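Local atomic coordinates of regulatory protein SWI6 (Saccharomyces cerevisiae, PDB entry 1SW6), a protein that acts as a coactivator in the yeast SBF and MBF complexes, with SWI4 and MBP1, in cell-cycle-dependent transcription; this chain is its ankyrin-repeat domain. Residues K44-L49 with N156-D161; E165-K170 with Y191-L196; P50-N55 with N124-E129; I28-D33 with L187-P192. All coordinates share one frame; numbering follows the deposited sequence.

Interaction 1: residues K44-L49 with N156-D161; sequences KIMKAL and NRLYGD
Leu-49 meets the phenol ring of Tyr-159 obliquely, with CB 3.6 Å from ring atom CD1. One face of that ring carries Asn-156 OD1, which stands 4.2 Å above the plane toward the rim, while the amide of Asn-156 also brings ND2 to the methyl CD1 of Leu-49. The same OD1 accepts from Leu-158 N at 2.7 Å, in the plane of the side-chain carbonyl, and the resulting Asx turn fixes the amide. Two backbone bonds join the segments in the pattern of a single parallel bridge. Leu-49 N gives to Leu-158 O at 2.9 Å from above the carbonyl plane, and Gly-160 N gives to Leu-49 O at 2.9 Å in a nearly straight bond (171°). Glycine suits position 160 because the place a CB would take is filled by Ala-48 CB, 3.7 Å from Gly-160 CA; the bare CA lets the backbones come this close. Farther along, Met-46 reaches across with an extended chain bent only at chi3 (102°), which carries CE to 3.5 Å from Leu-158 CD1; these two side chains cross at about a right angle. Strand 46-47 pairs in parallel with strand 196-197, and Met-46 and Leu-158 both touch Leu-196 there. The loop 156-161 spans the junction of ANK 1 and ANK 2, between helix 144-152 and helix 167-173, and Asp-161 leans on His-136 of helix 134-140.

Interaction 2: residues E165-K170 with Y191-L196; sequences ESCLVK and YPCLIL
Cys-193 is the bump of this contact, pushing its small side chain against the start of helix 167-173, where Ser-166, Cys-167 and Leu-168 form the hollow. Its CB presses on Leu-168 CB at 3.5 Å, tighter than usual van der Waals contact. Ser-166 OG borders the same CB on a second side. The thiol of Cys-193 lies beside its own backbone N (chi1 -58°), and there SG comes within 3.8 Å of Cys-167 SG, a packing distance far too long for a disulfide. Leu-168 fills a hollow in its turn: CG is anti to the backbone N (chi1 178°), and CD2 beyond it lies between Cys-193 CB, at 3.9 Å, and Leu-194 CD2, at a tight 3.5 Å. Both leucines also touch Ile-204 of helix 204-212. Ser-166 CB meets Leu-196 CD1 at 3.9 Å. Ser-166 is the N-cap of the helix, at the position where ankyrin repeats commonly carry the threonine of their Thr-Pro-Leu-His motif, and OG accepts a weak bond from Val-169 N. A water lies 2.9 Å from Ser-166 OG and is placed to donate to Cys-193 O at 2.8 Å, with Leu-196 O as a weaker alternative. The chemistry is thus mostly apolar, two unlinked thiols among leucines, with a serine and one water serving the polar backbone within the interior of ANK 2.

Interaction 3: residues P50-N55 with N124-E129; sequences PSPVVN and NIPVDE
Val-54 and Ile-125 cross at about a right angle where two loops meet at the surface of the ankyrin-repeat domain. Val-54 CG2 lies 3.2 Å from Ile-125 CG2 and 3.4 Å from Ile-125 CG1, closer than ordinary van der Waals contact; the packing is tight or strained here, and its exact closeness is doubtful. Beside them the rings of Pro-52 and Pro-126 slide past each other in opposite directions, with Pro-52 CG 3.7 Å from Pro-126 CD. An inverse gamma turn centred on Val-53, with a weak bond from Val-54 N to Pro-52 O, folds the first loop enough for both Pro-52 and Val-54 to face the second. Proline suits these places because its compact, rigid ring offers CG and CD as an apolar rim and its nitrogen has no N-H to satisfy. Ile-125 also rests on Gln-59 and Leu-63 of helix 57-71, which follows the first loop. Ser-51 OG is anti to the backbone N (chi1 -176°) and touches Pro-126 CG at 3.2 Å.

Interaction 4: residues I28-D33 with L187-P192; sequences ITFTHD and LDYLYP
Phe-30 and Tyr-189 cross obliquely, with Phe-30 CE1 3.7 Å from Tyr-189 CE2. Ile-28 runs alongside the same tyrosine and points the same way, its CD1 methyl 3.6 Å from Tyr-189 OH. Thr-29 uses its methyl CG2 rather than its hydroxyl to touch Tyr-191 OH at 3.5 Å. Two waters fill in the polar part of this shell. One donates to both Ile-28 O at 2.6 Å and Asp-188 O at 2.7 Å, joining two carbonyls that have no proton to offer each other; it lies at the edge of the Phe-30 ring, in its plane. The other accepts from Phe-30 N at 2.9 Å and donates to Tyr-191 OH at 2.8 Å. Tyr-191 CG lies between its backbone N and carbonyl carbon (chi1 68°), and tyrosine suits the place because its ring packs while its hydroxyl reaches both this water and, in the next shell, Asp-260. Asp-188 turns its carboxylate to Arg-238 and Trp-231. Arg-157 bonds both Phe-30 O and Tyr-189 O, so one guanidinium ties the two backbones together. Phe-30 rests on Val-151 and Lys-152, and Tyr-189 on Lys-148, all of helix 144-152. Tyr-191 packs on Trp-231 of helix 218-234 and on Leu-263 of helix 261-265. Strand 27-29 pairs in parallel with strand 240-242, while side chains, waters and Arg-157 tie the segment to helix 183-190 of ANK 2.

Interaction 4 closes the longest loop, and interaction 1 is nested inside it with interaction 3 inside that; interaction 2 follows interactions 1 and 3 along the chain and ends on the same stretch as interaction 4, sharing Tyr-191 and Pro-192. Interactions 1 and 2 have centres about 7 Å apart, linked by a probable hydrogen bond from Met-46 N to Ile-195 O, whereas interactions 3 and 4, centres about 21 Å apart, do not touch. Arg-157 joins interaction 1 to interaction 4 through its salt bridge with Asp-33. Interaction 2 holds ANK 2 together internally; interactions 1 and 4 lay N-terminal segments on the repeats, and interaction 3 joins the loops leading into helices 57-71 and 134-140.

Interaction 1: residues K44-L49 with N156-D161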
loop_
_atom_site.group_PDB
_atom_site.type_symbol
_atom_site.label_atom_id
_atom_site.label_comp_id
_atom_site.label_asym_id
_atom_site.label_seq_id
_atom_site.Cartn_x
_atom_site.Cartn_y
_atom_site.Cartn_z
ATOM N N LYS A 44 -15.344 8.252 -26.249
ATOM C CA LYS A 44 -14.285 7.308 -26.576
ATOM C C LYS A 44 -13.366 7.166 -25.378
ATOM O O LYS A 44 -13.329 8.045 -24.517
ATOM C CB LYS A 44 -13.492 7.817 -27.782
ATOM C CG LYS A 44 -13.086 9.282 -27.673
ATOM C CD LYS A 44 -12.386 9.759 -28.951
ATOM C CE LYS A 44 -12.206 11.283 -28.972
ATOM N NZ LYS A 44 -13.511 12.018 -29.015
ATOM N N ILE A 45 -12.634 6.058 -25.321
ATOM C CA ILE A 45 -11.716 5.824 -24.221
ATOM C C ILE A 45 -10.673 6.938 -24.204
ATOM O O ILE A 45 -10.233 7.414 -25.250
ATOM C CB ILE A 45 -11.041 4.434 -24.336
ATOM C CG1 ILE A 45 -12.039 3.345 -23.926
ATOM C CG2 ILE A 45 -9.812 4.368 -23.447
ATOM C CD1 ILE A 45 -11.474 1.927 -23.959
ATOM N N MET A 46 -10.292 7.354 -23.005
ATOM C CA MET A 46 -9.346 8.441 -22.826
ATOM C C MET A 46 -8.238 8.018 -21.856
ATOM O O MET A 46 -8.444 7.147 -21.011
ATOM C CB MET A 46 -10.125 9.640 -22.277
ATOM C CG MET A 46 -9.371 10.938 -22.152
ATOM S SD MET A 46 -10.500 12.248 -21.612
ATOM C CE MET A 46 -10.097 12.401 -19.857
ATOM N N LYS A 47 -7.058 8.608 -21.986
ATOM C CA LYS A 47 -5.986 8.268 -21.073
ATOM C C LYS A 47 -6.214 9.107 -19.822
ATOM O O LYS A 47 -6.678 10.251 -19.907
ATOM C CB LYS A 47 -4.617 8.580 -21.689
ATOM C CG LYS A 47 -4.327 7.788 -22.955
ATOM C CD LYS A 47 -2.863 7.834 -23.342
ATOM C CE LYS A 47 -2.010 7.015 -22.382
ATOM N NZ LYS A 47 -2.389 5.575 -22.377
ATOM N N ALA A 48 -5.920 8.539 -18.658
ATOM C CA ALA A 48 -6.102 9.282 -17.418
ATOM C C ALA A 48 -5.195 10.503 -17.483
ATOM O O ALA A 48 -4.141 10.461 -18.111
ATOM C CB ALA A 48 -5.738 8.412 -16.213
ATOM N N LEU A 49 -5.609 11.593 -16.849
ATOM C CA LEU A 49 -4.796 12.799 -16.852
ATOM C C LEU A 49 -3.464 12.500 -16.173
ATOM O O LEU A 49 -3.398 11.721 -15.215
ATOM C CB LEU A 49 -5.512 13.938 -16.120
ATOM C CG LEU A 49 -6.867 14.344 -16.705
ATOM C CD1 LEU A 49 -7.386 15.604 -16.015
ATOM C CD2 LEU A 49 -6.717 14.584 -18.192
ATOM N N ASN A 156 -10.427 16.194 -8.624
ATOM C CA ASN A 156 -10.507 15.773 -10.017
ATOM C C ASN A 156 -10.432 14.248 -10.045
ATOM O O ASN A 156 -9.455 13.647 -9.584
ATOM C CB ASN A 156 -9.341 16.367 -10.803
ATOM C CG ASN A 156 -9.453 16.127 -12.292
ATOM O OD1 ASN A 156 -9.748 15.015 -12.737
ATOM N ND2 ASN A 156 -9.198 17.173 -13.080
ATOM N N ARG A 157 -11.464 13.623 -10.592
ATOM C CA ARG A 157 -11.532 12.172 -10.644
ATOM C C ARG A 157 -10.774 11.552 -11.809
ATOM O O ARG A 157 -10.614 10.336 -11.871
ATOM C CB ARG A 157 -12.999 11.752 -10.705
ATOM C CG ARG A 157 -13.817 12.287 -9.542
ATOM C CD ARG A 157 -15.304 12.238 -9.832
ATOM N NE ARG A 157 -15.672 13.124 -10.935
ATOM C CZ ARG A 157 -16.921 13.369 -11.309
ATOM N NH1 ARG A 157 -17.932 12.791 -10.667
ATOM N NH2 ARG A 157 -17.163 14.198 -12.320
ATOM N N LEU A 158 -10.291 12.380 -12.725
ATOM C CA LEU A 158 -9.601 11.856 -13.897
ATOM C C LEU A 158 -8.092 11.632 -13.784
ATOM O O LEU A 158 -7.490 11.042 -14.678
ATOM C CB LEU A 158 -9.890 12.762 -15.102
ATOM C CG LEU A 158 -11.359 13.007 -15.486
ATOM C CD1 LEU A 158 -11.411 13.709 -16.841
ATOM C CD2 LEU A 158 -12.114 11.688 -15.568
ATOM N N TYR A 159 -7.483 12.090 -12.693
ATOM C CA TYR A 159 -6.038 11.944 -12.528
ATOM C C TYR A 159 -5.539 10.518 -12.343
ATOM O O TYR A 159 -6.027 9.781 -11.490
ATOM C CB TYR A 159 -5.545 12.789 -11.348
ATOM C CG TYR A 159 -5.466 14.273 -11.624
ATOM C CD1 TYR A 159 -4.757 14.758 -12.722
ATOM C CD2 TYR A 159 -6.067 15.192 -10.774
ATOM C CE1 TYR A 159 -4.651 16.119 -12.963
ATOM C CE2 TYR A 159 -5.965 16.557 -11.007
ATOM C CZ TYR A 159 -5.256 17.010 -12.100
ATOM O OH TYR A 159 -5.153 18.355 -12.343
ATOM N N GLY A 160 -4.559 10.134 -13.151
ATOM C CA GLY A 160 -3.981 8.811 -13.020
ATOM C C GLY A 160 -2.777 8.922 -12.096
ATOM O O GLY A 160 -2.253 10.023 -11.880
ATOM N N ASP A 161 -2.350 7.808 -11.510
ATOM C CA ASP A 161 -1.176 7.841 -10.653
ATOM C C ASP A 161 0.011 7.705 -11.612
ATOM O O ASP A 161 -0.167 7.816 -12.821
ATOM C CB ASP A 161 -1.212 6.698 -9.628
ATOM C CG ASP A 161 -1.185 5.323 -10.268
ATOM O OD1 ASP A 161 -1.040 5.224 -11.505
ATOM O OD2 ASP A 161 -1.305 4.332 -9.520
#

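Interaction 2: residues E165-K170 with Y191-L196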
loop_
_atom_site.group_PDB
_atom_site.type_symbol
_atom_site.label_atom_id
_atom_site.label_comp_id
_atom_site.label_asym_id
_atom_site.label_seq_id
_atom_site.Cartn_x
_atom_site.Cartn_y
_atom_site.Cartn_z
ATOM N N GLU A 165 -3.006 4.918 -13.444
ATOM C CA GLU A 165 -4.151 4.267 -12.832
ATOM C C GLU A 165 -5.036 5.282 -12.127
ATOM O O GLU A 165 -4.558 6.098 -11.338
ATOM C CB GLU A 165 -3.665 3.181 -11.870
ATOM C CG GLU A 165 -3.160 1.969 -12.635
ATOM C CD GLU A 165 -2.559 0.884 -11.760
ATOM O OE1 GLU A 165 -2.798 0.876 -10.523
ATOM O OE2 GLU A 165 -1.851 0.022 -12.335
ATOM N N SER A 166 -6.327 5.244 -12.438
ATOM C CA SER A 166 -7.301 6.168 -11.846
ATOM C C SER A 166 -7.697 5.721 -10.447
ATOM O O SER A 166 -7.305 4.649 -10.005
ATOM C CB SER A 166 -8.556 6.228 -12.710
ATOM O OG SER A 166 -9.221 4.976 -12.668
ATOM N N CYS A 167 -8.484 6.538 -9.757
ATOM C CA CYS A 167 -8.920 6.186 -8.413
ATOM C C CYS A 167 -9.898 5.021 -8.443
ATOM O O CYS A 167 -9.907 4.197 -7.536
ATOM C CB CYS A 167 -9.550 7.393 -7.695
ATOM S SG CYS A 167 -10.934 8.171 -8.545
ATOM N N LEU A 168 -10.720 4.940 -9.484
ATOM C CA LEU A 168 -11.666 3.836 -9.583
ATOM C C LEU A 168 -10.890 2.526 -9.762
ATOM O O LEU A 168 -11.320 1.477 -9.296
ATOM C CB LEU A 168 -12.635 4.053 -10.747
ATOM C CG LEU A 168 -13.630 2.904 -10.940
ATOM C CD1 LEU A 168 -14.561 2.837 -9.742
ATOM C CD2 LEU A 168 -14.425 3.104 -12.238
ATOM N N VAL A 169 -9.741 2.593 -10.434
ATOM C CA VAL A 169 -8.905 1.406 -10.627
ATOM C C VAL A 169 -8.473 0.851 -9.252
ATOM O O VAL A 169 -8.330 -0.353 -9.076
ATOM C CB VAL A 169 -7.658 1.750 -11.503
ATOM C CG1 VAL A 169 -6.627 0.603 -11.475
ATOM C CG2 VAL A 169 -8.109 1.994 -12.946
ATOM N N LYS A 170 -8.286 1.735 -8.275
ATOM C CA LYS A 170 -7.896 1.310 -6.931
ATOM C C LYS A 170 -9.022 0.515 -6.290
ATOM O O LYS A 170 -8.779 -0.432 -5.538
ATOM C CB LYS A 170 -7.556 2.528 -6.063
ATOM C CG LYS A 170 -6.368 3.311 -6.600
ATOM C CD LYS A 170 -5.203 2.363 -6.868
ATOM C CE LYS A 170 -4.179 2.984 -7.790
ATOM N NZ LYS A 170 -3.107 2.011 -8.109
ATOM N N TYR A 191 -18.091 7.018 -12.037
ATOM C CA TYR A 191 -18.307 6.511 -13.395
ATOM C C TYR A 191 -17.461 7.214 -14.462
ATOM O O TYR A 191 -17.120 6.605 -15.479
ATOM C CB TYR A 191 -19.798 6.593 -13.776
ATOM C CG TYR A 191 -20.331 8.003 -13.930
ATOM C CD1 TYR A 191 -20.078 8.746 -15.082
ATOM C CD2 TYR A 191 -21.044 8.605 -12.904
ATOM C CE1 TYR A 191 -20.520 10.068 -15.202
ATOM C CE2 TYR A 191 -21.489 9.916 -13.006
ATOM C CZ TYR A 191 -21.224 10.645 -14.156
ATOM O OH TYR A 191 -21.667 11.953 -14.244
ATOM N N PRO A 192 -17.116 8.504 -14.260
ATOM C CA PRO A 192 -16.302 9.131 -15.306
ATOM C C PRO A 192 -14.990 8.381 -15.540
ATOM O O PRO A 192 -14.448 8.419 -16.636
ATOM C CB PRO A 192 -16.071 10.543 -14.768
ATOM C CG PRO A 192 -17.332 10.811 -13.974
ATOM C CD PRO A 192 -17.541 9.502 -13.255
ATOM N N CYS A 193 -14.485 7.699 -14.510
ATOM C CA CYS A 193 -13.237 6.944 -14.626
ATOM C C CYS A 193 -13.376 5.719 -15.528
ATOM O O CYS A 193 -12.390 5.205 -16.040
ATOM C CB CYS A 193 -12.757 6.477 -13.244
ATOM S SG CYS A 193 -12.486 7.794 -12.027
ATOM N N LEU A 194 -14.602 5.247 -15.716
ATOM C CA LEU A 194 -14.833 4.074 -16.555
ATOM C C LEU A 194 -14.298 4.232 -17.973
ATOM O O LEU A 194 -14.019 3.243 -18.641
ATOM C CB LEU A 194 -16.327 3.763 -16.631
ATOM C CG LEU A 194 -16.977 3.325 -15.328
ATOM C CD1 LEU A 194 -18.481 3.193 -15.526
ATOM C CD2 LEU A 194 -16.360 1.994 -14.891
ATOM N N ILE A 195 -14.157 5.467 -18.447
ATOM C CA ILE A 195 -13.662 5.656 -19.808
ATOM C C ILE A 195 -12.150 5.841 -19.885
ATOM O O ILE A 195 -11.598 6.033 -20.968
ATOM C CB ILE A 195 -14.334 6.863 -20.492
ATOM C CG1 ILE A 195 -13.795 8.169 -19.907
ATOM C CG2 ILE A 195 -15.849 6.766 -20.330
ATOM C CD1 ILE A 195 -14.179 9.389 -20.710
ATOM N N LEU A 196 -11.479 5.750 -18.741
ATOM C CA LEU A 196 -10.034 5.930 -18.679
ATOM C C LEU A 196 -9.187 4.651 -18.816
ATOM O O LEU A 196 -9.530 3.602 -18.273
ATOM C CB LEU A 196 -9.670 6.620 -17.357
ATOM C CG LEU A 196 -10.408 7.913 -17.003
ATOM C CD1 LEU A 196 -9.989 8.402 -15.605
ATOM C CD2 LEU A 196 -10.092 8.962 -18.060
HETATM O O HOH W 1 -10.253 3.690 -15.000
#

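Interaction 3: residues P50-N55 with N124-E129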
loop_
_atom_site.group_PDB
_atom_site.type_symbol
_atom_site.label_atom_id
_atom_site.label_comp_id
_atom_site.label_asym_id
_atom_site.label_seq_id
_atom_site.Cartn_x
_atom_site.Cartn_y
_atom_site.Cartn_z
ATOM N N PRO A 50 -2.377 13.111 -16.665
ATOM C CA PRO A 50 -1.055 12.877 -16.069
ATOM C C PRO A 50 -1.009 13.350 -14.622
ATOM O O PRO A 50 -1.614 14.365 -14.273
ATOM C CB PRO A 50 -0.123 13.680 -16.975
ATOM C CG PRO A 50 -1.003 14.835 -17.410
ATOM C CD PRO A 50 -2.316 14.148 -17.712
ATOM N N SER A 51 -0.305 12.602 -13.777
ATOM C CA SER A 51 -0.192 12.978 -12.376
ATOM C C SER A 51 0.328 14.406 -12.338
ATOM O O SER A 51 1.382 14.712 -12.901
ATOM C CB SER A 51 0.775 12.048 -11.643
ATOM O OG SER A 51 0.819 12.369 -10.264
ATOM N N PRO A 52 -0.416 15.310 -11.688
ATOM C CA PRO A 52 0.021 16.705 -11.615
ATOM C C PRO A 52 1.382 16.879 -10.947
ATOM O O PRO A 52 1.672 16.254 -9.925
ATOM C CB PRO A 52 -1.117 17.381 -10.851
ATOM C CG PRO A 52 -1.677 16.268 -10.010
ATOM C CD PRO A 52 -1.675 15.106 -10.952
ATOM N N VAL A 53 2.231 17.709 -11.546
ATOM C CA VAL A 53 3.551 17.960 -10.982
ATOM C C VAL A 53 3.459 19.218 -10.131
ATOM O O VAL A 53 3.968 20.278 -10.495
ATOM C CB VAL A 53 4.619 18.168 -12.075
ATOM C CG1 VAL A 53 5.990 18.312 -11.425
ATOM C CG2 VAL A 53 4.605 16.996 -13.051
ATOM N N VAL A 54 2.790 19.082 -8.994
ATOM C CA VAL A 54 2.599 20.190 -8.077
ATOM C C VAL A 54 3.896 20.898 -7.737
ATOM O O VAL A 54 4.898 20.268 -7.398
ATOM C CB VAL A 54 1.934 19.713 -6.782
ATOM C CG1 VAL A 54 1.792 20.877 -5.805
ATOM C CG2 VAL A 54 0.575 19.112 -7.110
ATOM N N ASN A 55 3.857 22.220 -7.833
ATOM C CA ASN A 55 5.010 23.056 -7.543
ATOM C C ASN A 55 5.051 23.470 -6.073
ATOM O O ASN A 55 6.019 23.169 -5.368
ATOM C CB ASN A 55 4.990 24.300 -8.439
ATOM C CG ASN A 55 6.086 25.291 -8.089
ATOM O OD1 ASN A 55 5.986 26.028 -7.102
ATOM N ND2 ASN A 55 7.145 25.309 -8.895
ATOM N N ASN A 124 -5.928 18.413 -5.441
ATOM C CA ASN A 124 -5.392 17.727 -6.604
ATOM C C ASN A 124 -3.863 17.712 -6.678
ATOM O O ASN A 124 -3.258 18.167 -7.658
ATOM C CB ASN A 124 -6.011 18.350 -7.860
ATOM C CG ASN A 124 -7.538 18.272 -7.848
ATOM O OD1 ASN A 124 -8.228 19.282 -7.993
ATOM N ND2 ASN A 124 -8.066 17.064 -7.667
ATOM N N ILE A 125 -3.258 17.158 -5.631
ATOM C CA ILE A 125 -1.809 17.047 -5.504
ATOM C C ILE A 125 -1.437 15.610 -5.144
ATOM O O ILE A 125 -2.066 14.999 -4.281
ATOM C CB ILE A 125 -1.281 17.940 -4.354
ATOM C CG1 ILE A 125 -1.651 19.399 -4.601
ATOM C CG2 ILE A 125 0.223 17.763 -4.198
ATOM C CD1 ILE A 125 -1.296 20.313 -3.444
ATOM N N PRO A 126 -0.417 15.045 -5.805
ATOM C CA PRO A 126 -0.063 13.671 -5.435
ATOM C C PRO A 126 0.363 13.706 -3.961
ATOM O O PRO A 126 1.026 14.651 -3.524
ATOM C CB PRO A 126 1.089 13.344 -6.379
ATOM C CG PRO A 126 0.750 14.155 -7.606
ATOM C CD PRO A 126 0.307 15.478 -7.013
ATOM N N VAL A 127 -0.024 12.688 -3.199
ATOM C CA VAL A 127 0.293 12.647 -1.776
ATOM C C VAL A 127 1.396 11.657 -1.404
ATOM O O VAL A 127 1.855 11.622 -0.262
ATOM C CB VAL A 127 -0.997 12.361 -0.964
ATOM C CG1 VAL A 127 -0.674 11.955 0.458
ATOM C CG2 VAL A 127 -1.860 13.604 -0.955
ATOM N N ASP A 128 1.839 10.861 -2.365
ATOM C CA ASP A 128 2.892 9.910 -2.071
ATOM C C ASP A 128 3.815 9.696 -3.256
ATOM O O ASP A 128 3.769 10.433 -4.241
ATOM C CB ASP A 128 2.291 8.579 -1.610
ATOM C CG ASP A 128 1.513 7.877 -2.701
ATOM O OD1 ASP A 128 0.628 7.069 -2.352
ATOM O OD2 ASP A 128 1.790 8.113 -3.898
ATOM N N GLU A 129 4.647 8.669 -3.142
ATOM C CA GLU A 129 5.632 8.309 -4.152
ATOM C C GLU A 129 5.042 7.785 -5.457
ATOM O O GLU A 129 5.607 8.006 -6.525
ATOM C CB GLU A 129 6.574 7.244 -3.580
ATOM C CG GLU A 129 7.097 7.556 -2.185
ATOM C CD GLU A 129 7.702 6.339 -1.490
ATOM O OE1 GLU A 129 8.257 6.509 -0.375
ATOM O OE2 GLU A 129 7.621 5.218 -2.049
#

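Interaction 4: residues I28-D33 with L187-P192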
loop_
_atom_site.group_PDB
_atom_site.type_symbol
_atom_site.label_atom_id
_atom_site.label_comp_id
_atom_site.label_asym_id
_atom_site.label_seq_id
_atom_site.Cartn_x
_atom_site.Cartn_y
_atom_site.Cartn_z
ATOM N N ILE A 28 -26.241 11.923 -8.458
ATOM C CA ILE A 28 -25.826 13.303 -8.249
ATOM C C ILE A 28 -24.558 13.509 -9.068
ATOM O O ILE A 28 -23.574 12.789 -8.897
ATOM C CB ILE A 28 -25.565 13.543 -6.768
ATOM C CG1 ILE A 28 -26.801 13.108 -5.975
ATOM C CG2 ILE A 28 -25.254 15.011 -6.515
ATOM C CD1 ILE A 28 -26.634 13.201 -4.475
ATOM N N THR A 29 -24.576 14.492 -9.959
ATOM C CA THR A 29 -23.440 14.726 -10.838
ATOM C C THR A 29 -22.606 15.977 -10.575
ATOM O O THR A 29 -23.077 16.933 -9.968
ATOM C CB THR A 29 -23.920 14.758 -12.294
ATOM O OG1 THR A 29 -24.943 15.756 -12.433
ATOM C CG2 THR A 29 -24.506 13.400 -12.692
ATOM N N PHE A 30 -21.358 15.947 -11.041
ATOM C CA PHE A 30 -20.422 17.059 -10.897
ATOM C C PHE A 30 -19.642 17.194 -12.206
ATOM O O PHE A 30 -19.370 16.189 -12.875
ATOM C CB PHE A 30 -19.453 16.805 -9.737
ATOM C CG PHE A 30 -20.133 16.464 -8.439
ATOM C CD1 PHE A 30 -20.623 15.183 -8.208
ATOM C CD2 PHE A 30 -20.304 17.433 -7.452
ATOM C CE1 PHE A 30 -21.276 14.869 -7.019
ATOM C CE2 PHE A 30 -20.957 17.133 -6.252
ATOM C CZ PHE A 30 -21.446 15.848 -6.035
ATOM N N THR A 31 -19.285 18.420 -12.583
ATOM C CA THR A 31 -18.554 18.623 -13.837
ATOM C C THR A 31 -17.259 19.426 -13.746
ATOM O O THR A 31 -16.602 19.662 -14.763
ATOM C CB THR A 31 -19.450 19.293 -14.908
ATOM O OG1 THR A 31 -20.108 20.435 -14.338
ATOM C CG2 THR A 31 -20.484 18.305 -15.437
ATOM N N HIS A 32 -16.885 19.835 -12.539
ATOM C CA HIS A 32 -15.664 20.614 -12.356
ATOM C C HIS A 32 -14.460 19.986 -13.060
ATOM O O HIS A 32 -13.551 20.693 -13.492
ATOM C CB HIS A 32 -15.347 20.757 -10.868
ATOM C CG HIS A 32 -15.095 19.450 -10.185
ATOM N ND1 HIS A 32 -16.099 18.712 -9.596
ATOM C CD2 HIS A 32 -13.960 18.727 -10.037
ATOM C CE1 HIS A 32 -15.594 17.591 -9.114
ATOM N NE2 HIS A 32 -14.297 17.575 -9.368
ATOM N N ASP A 33 -14.454 18.661 -13.170
ATOM C CA ASP A 33 -13.346 17.948 -13.805
ATOM C C ASP A 33 -13.668 17.448 -15.203
ATOM O O ASP A 33 -12.824 16.832 -15.858
ATOM C CB ASP A 33 -12.920 16.761 -12.933
ATOM C CG ASP A 33 -14.095 15.897 -12.498
ATOM O OD1 ASP A 33 -13.874 14.917 -11.760
ATOM O OD2 ASP A 33 -15.242 16.191 -12.885
ATOM N N LEU A 187 -19.884 3.815 -7.950
ATOM C CA LEU A 187 -19.970 4.104 -9.370
ATOM C C LEU A 187 -20.776 5.375 -9.650
ATOM O O LEU A 187 -20.516 6.060 -10.633
ATOM C CB LEU A 187 -20.567 2.899 -10.114
ATOM C CG LEU A 187 -19.643 1.668 -10.120
ATOM C CD1 LEU A 187 -20.323 0.483 -10.791
ATOM C CD2 LEU A 187 -18.343 2.018 -10.846
ATOM N N ASP A 188 -21.745 5.706 -8.797
ATOM C CA ASP A 188 -22.526 6.926 -9.031
ATOM C C ASP A 188 -21.638 8.163 -9.006
ATOM O O ASP A 188 -21.925 9.156 -9.689
ATOM C CB ASP A 188 -23.651 7.094 -8.000
ATOM C CG ASP A 188 -24.797 6.118 -8.217
ATOM O OD1 ASP A 188 -24.830 5.434 -9.276
ATOM O OD2 ASP A 188 -25.669 6.041 -7.325
ATOM N N TYR A 189 -20.560 8.100 -8.227
ATOM C CA TYR A 189 -19.620 9.217 -8.126
ATOM C C TYR A 189 -18.337 9.058 -8.950
ATOM O O TYR A 189 -17.682 10.060 -9.252
ATOM C CB TYR A 189 -19.234 9.470 -6.666
ATOM C CG TYR A 189 -20.356 10.028 -5.835
ATOM C CD1 TYR A 189 -21.403 9.213 -5.407
ATOM C CD2 TYR A 189 -20.397 11.386 -5.509
ATOM C CE1 TYR A 189 -22.470 9.731 -4.676
ATOM C CE2 TYR A 189 -21.457 11.919 -4.779
ATOM C CZ TYR A 189 -22.492 11.084 -4.366
ATOM O OH TYR A 189 -23.548 11.605 -3.649
ATOM N N LEU A 190 -17.975 7.830 -9.325
ATOM C CA LEU A 190 -16.733 7.641 -10.089
ATOM C C LEU A 190 -16.867 7.091 -11.509
ATOM O O LEU A 190 -15.860 6.756 -12.123
ATOM C CB LEU A 190 -15.739 6.755 -9.307
ATOM C CG LEU A 190 -15.303 7.156 -7.884
ATOM C CD1 LEU A 190 -14.086 6.323 -7.468
ATOM C CD2 LEU A 190 -14.936 8.639 -7.829
ATOM N N TYR A 191 -18.091 7.018 -12.037
ATOM C CA TYR A 191 -18.307 6.511 -13.395
ATOM C C TYR A 191 -17.461 7.214 -14.462
ATOM O O TYR A 191 -17.120 6.605 -15.479
ATOM C CB TYR A 191 -19.798 6.593 -13.776
ATOM C CG TYR A 191 -20.331 8.003 -13.930
ATOM C CD1 TYR A 191 -20.078 8.746 -15.082
ATOM C CD2 TYR A 191 -21.044 8.605 -12.904
ATOM C CE1 TYR A 191 -20.520 10.068 -15.202
ATOM C CE2 TYR A 191 -21.489 9.916 -13.006
ATOM C CZ TYR A 191 -21.224 10.645 -14.156
ATOM O OH TYR A 191 -21.667 11.953 -14.244
ATOM N N PRO A 192 -17.116 8.504 -14.260
ATOM C CA PRO A 192 -16.302 9.131 -15.306
ATOM C C PRO A 192 -14.990 8.381 -15.540
ATOM O O PRO A 192 -14.448 8.419 -16.636
ATOM C CB PRO A 192 -16.071 10.543 -14.768
ATOM C CG PRO A 192 -17.332 10.811 -13.974
ATOM C CD PRO A 192 -17.541 9.502 -13.255
HETATM O O HOH W 2 -21.355 11.781 -9.879
HETATM O O HOH W 3 -20.594 13.305 -12.041
#